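PDB 6YHT: conk-C1 from Conus cocceus, which probably blocks potassium channels as a cone snail toxin of the Kunitz/BPTI fold, apparently through a molecular lid mechanism. Local coordinates for residues L2-C6 and Q53-L57. Numbering follows the deposited sequence.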
loop_
_atom_site.group_PDB
_atom_site.type_symbol
_atom_site.label_atom_id
_atom_site.label_comp_id
_atom_site.label_asym_id
_atom_site.label_seq_id
_atom_site.Cartn_x
_atom_site.Cartn_y
_atom_site.Cartn_z
ATOM N N LEU A 2 4.288 -15.241 3.711
ATOM C CA LEU A 2 4.012 -13.809 3.580
ATOM C C LEU A 2 2.732 -13.404 4.295
ATOM O O LEU A 2 1.724 -14.087 4.187
ATOM C CB LEU A 2 3.903 -13.408 2.113
ATOM C CG LEU A 2 5.183 -13.259 1.296
ATOM C CD1 LEU A 2 4.831 -12.945 -0.148
ATOM C CD2 LEU A 2 6.090 -12.196 1.886
ATOM N N PRO A 3 2.774 -12.279 5.006
ATOM C CA PRO A 3 1.577 -11.794 5.708
ATOM C C PRO A 3 0.424 -11.534 4.747
ATOM O O PRO A 3 0.618 -11.053 3.630
ATOM C CB PRO A 3 2.053 -10.489 6.353
ATOM C CG PRO A 3 3.530 -10.587 6.394
ATOM C CD PRO A 3 3.928 -11.390 5.197
ATOM N N SER A 4 -0.797 -11.807 5.213
ATOM C CA SER A 4 -1.974 -11.729 4.353
ATOM C C SER A 4 -2.266 -10.313 3.866
ATOM O O SER A 4 -2.953 -10.153 2.854
ATOM C CB SER A 4 -3.196 -12.286 5.084
ATOM O OG SER A 4 -3.637 -11.377 6.076
ATOM N N LEU A 5 -1.766 -9.288 4.551
ATOM C CA LEU A 5 -1.973 -7.929 4.071
ATOM C C LEU A 5 -1.244 -7.684 2.759
ATOM O O LEU A 5 -1.660 -6.825 1.981
ATOM C CB LEU A 5 -1.514 -6.916 5.119
ATOM C CG LEU A 5 -0.011 -6.779 5.380
ATOM C CD1 LEU A 5 0.599 -5.654 4.552
ATOM C CD2 LEU A 5 0.236 -6.531 6.866
ATOM N N CYS A 6 -0.149 -8.408 2.510
ATOM C CA CYS A 6 0.577 -8.249 1.259
ATOM C C CYS A 6 -0.259 -8.603 0.036
ATOM O O CYS A 6 0.092 -8.177 -1.066
ATOM C CB CYS A 6 1.829 -9.104 1.261
ATOM S SG CYS A 6 2.983 -8.753 2.558
ATOM N N GLN A 53 8.926 -3.050 1.498
ATOM C CA GLN A 53 9.869 -4.090 1.111
ATOM C C GLN A 53 10.237 -4.975 2.276
ATOM O O GLN A 53 10.422 -6.181 2.097
ATOM C CB GLN A 53 11.127 -3.471 0.529
ATOM C CG GLN A 53 10.811 -2.550 -0.590
ATOM C CD GLN A 53 12.028 -2.172 -1.364
ATOM O OE1 GLN A 53 12.994 -1.662 -0.798
ATOM N NE2 GLN A 53 12.005 -2.437 -2.674
ATOM N N HIS A 54 10.337 -4.404 3.472
ATOM C CA HIS A 54 10.705 -5.203 4.630
ATOM C C HIS A 54 9.571 -6.111 5.082
ATOM O O HIS A 54 9.830 -7.177 5.644
ATOM C CB HIS A 54 11.138 -4.289 5.774
ATOM C CG HIS A 54 11.820 -5.008 6.888
ATOM N ND1 HIS A 54 13.103 -5.496 6.781
ATOM C CD2 HIS A 54 11.400 -5.313 8.136
ATOM C CE1 HIS A 54 13.444 -6.077 7.920
ATOM N NE2 HIS A 54 12.430 -5.977 8.755
ATOM N N THR A 55 8.320 -5.718 4.852
ATOM C CA THR A 55 7.179 -6.525 5.279
ATOM C C THR A 55 6.827 -7.617 4.275
ATOM O O THR A 55 6.497 -8.741 4.662
ATOM C CB THR A 55 5.964 -5.627 5.499
ATOM O OG1 THR A 55 6.310 -4.591 6.416
ATOM C CG2 THR A 55 4.801 -6.410 6.053
ATOM N N CYS A 56 6.896 -7.318 2.984
ATOM C CA CYS A 56 6.394 -8.228 1.967
ATOM C C CYS A 56 7.502 -8.793 1.088
ATOM O O CYS A 56 7.222 -9.560 0.165
ATOM C CB CYS A 56 5.330 -7.517 1.132
ATOM S SG CYS A 56 3.875 -7.020 2.084
ATOM N N LEU A 57 8.752 -8.464 1.372
ATOM C CA LEU A 57 9.878 -9.111 0.705
ATOM C C LEU A 57 10.865 -9.613 1.774
ATOM O O LEU A 57 10.452 -10.078 2.850
ATOM C CB LEU A 57 10.557 -8.151 -0.293
ATOM C CG LEU A 57 9.672 -7.630 -1.437
ATOM C CD1 LEU A 57 10.371 -6.570 -2.250
ATOM C CD2 LEU A 57 9.245 -8.765 -2.348
#
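Cys6 and Cys56 form a disulfide between the N-terminal 3-10 turn and the C-terminal end of helix 49-56. It corresponds to the disulfide that ties the two chain ends in Kunitz domains. Starting at Cys6, CB points toward the helix and has SG of Cys56 as its nearest atom at 3.0 Å, the spacing the bridge itself imposes. The next atom, SG, is bonded to SG of Cys56 at 2.0 Å. SG of Cys6 also lies 4.1 Å from the backbone O of Thr55, a loose contact. In both cysteines the sulfur stands anti to the carbonyl carbon, with chi1 -59° in Cys6 and -63° in Cys56. This places each sulfur beside its own backbone N, and with these torsions the two sulfurs meet. The bridge has a chi3 of -91°, which is a left-handed and relaxed twist. Tyr24 of strand 19-25 touches both cysteines, and the pair is buried.

Leu5 packs against the bridge. It brings CD1 to 4.3 Å from SG of Cys56, and its side chain also meets Phe46 and Ala43. Leu2 and Pro3 meet backbone oxygens instead. At the more open end, CD2 of Leu2 reaches the carbonyl oxygen of Cys56 at 3.3 Å. Pro3 turns its ring to the helix, and CD sits 3.7 Å from the backbone carbonyl O of Thr55. The hydroxyl of Thr55 is engaged within its own helix, with the backbone oxygen of Asp51.

Each segment satisfies part of its own backbone: Cys6 N bonds to Pro3 O at 3.0 Å, and Leu57 N to Gln53 O. The join rests on one covalent bond, the packing of Leu5 on sulfur, and carbon groups against backbone carbonyl oxygens. The parts of the chain near its two ends are thus joined covalently, without a hydrogen bond between the two segments.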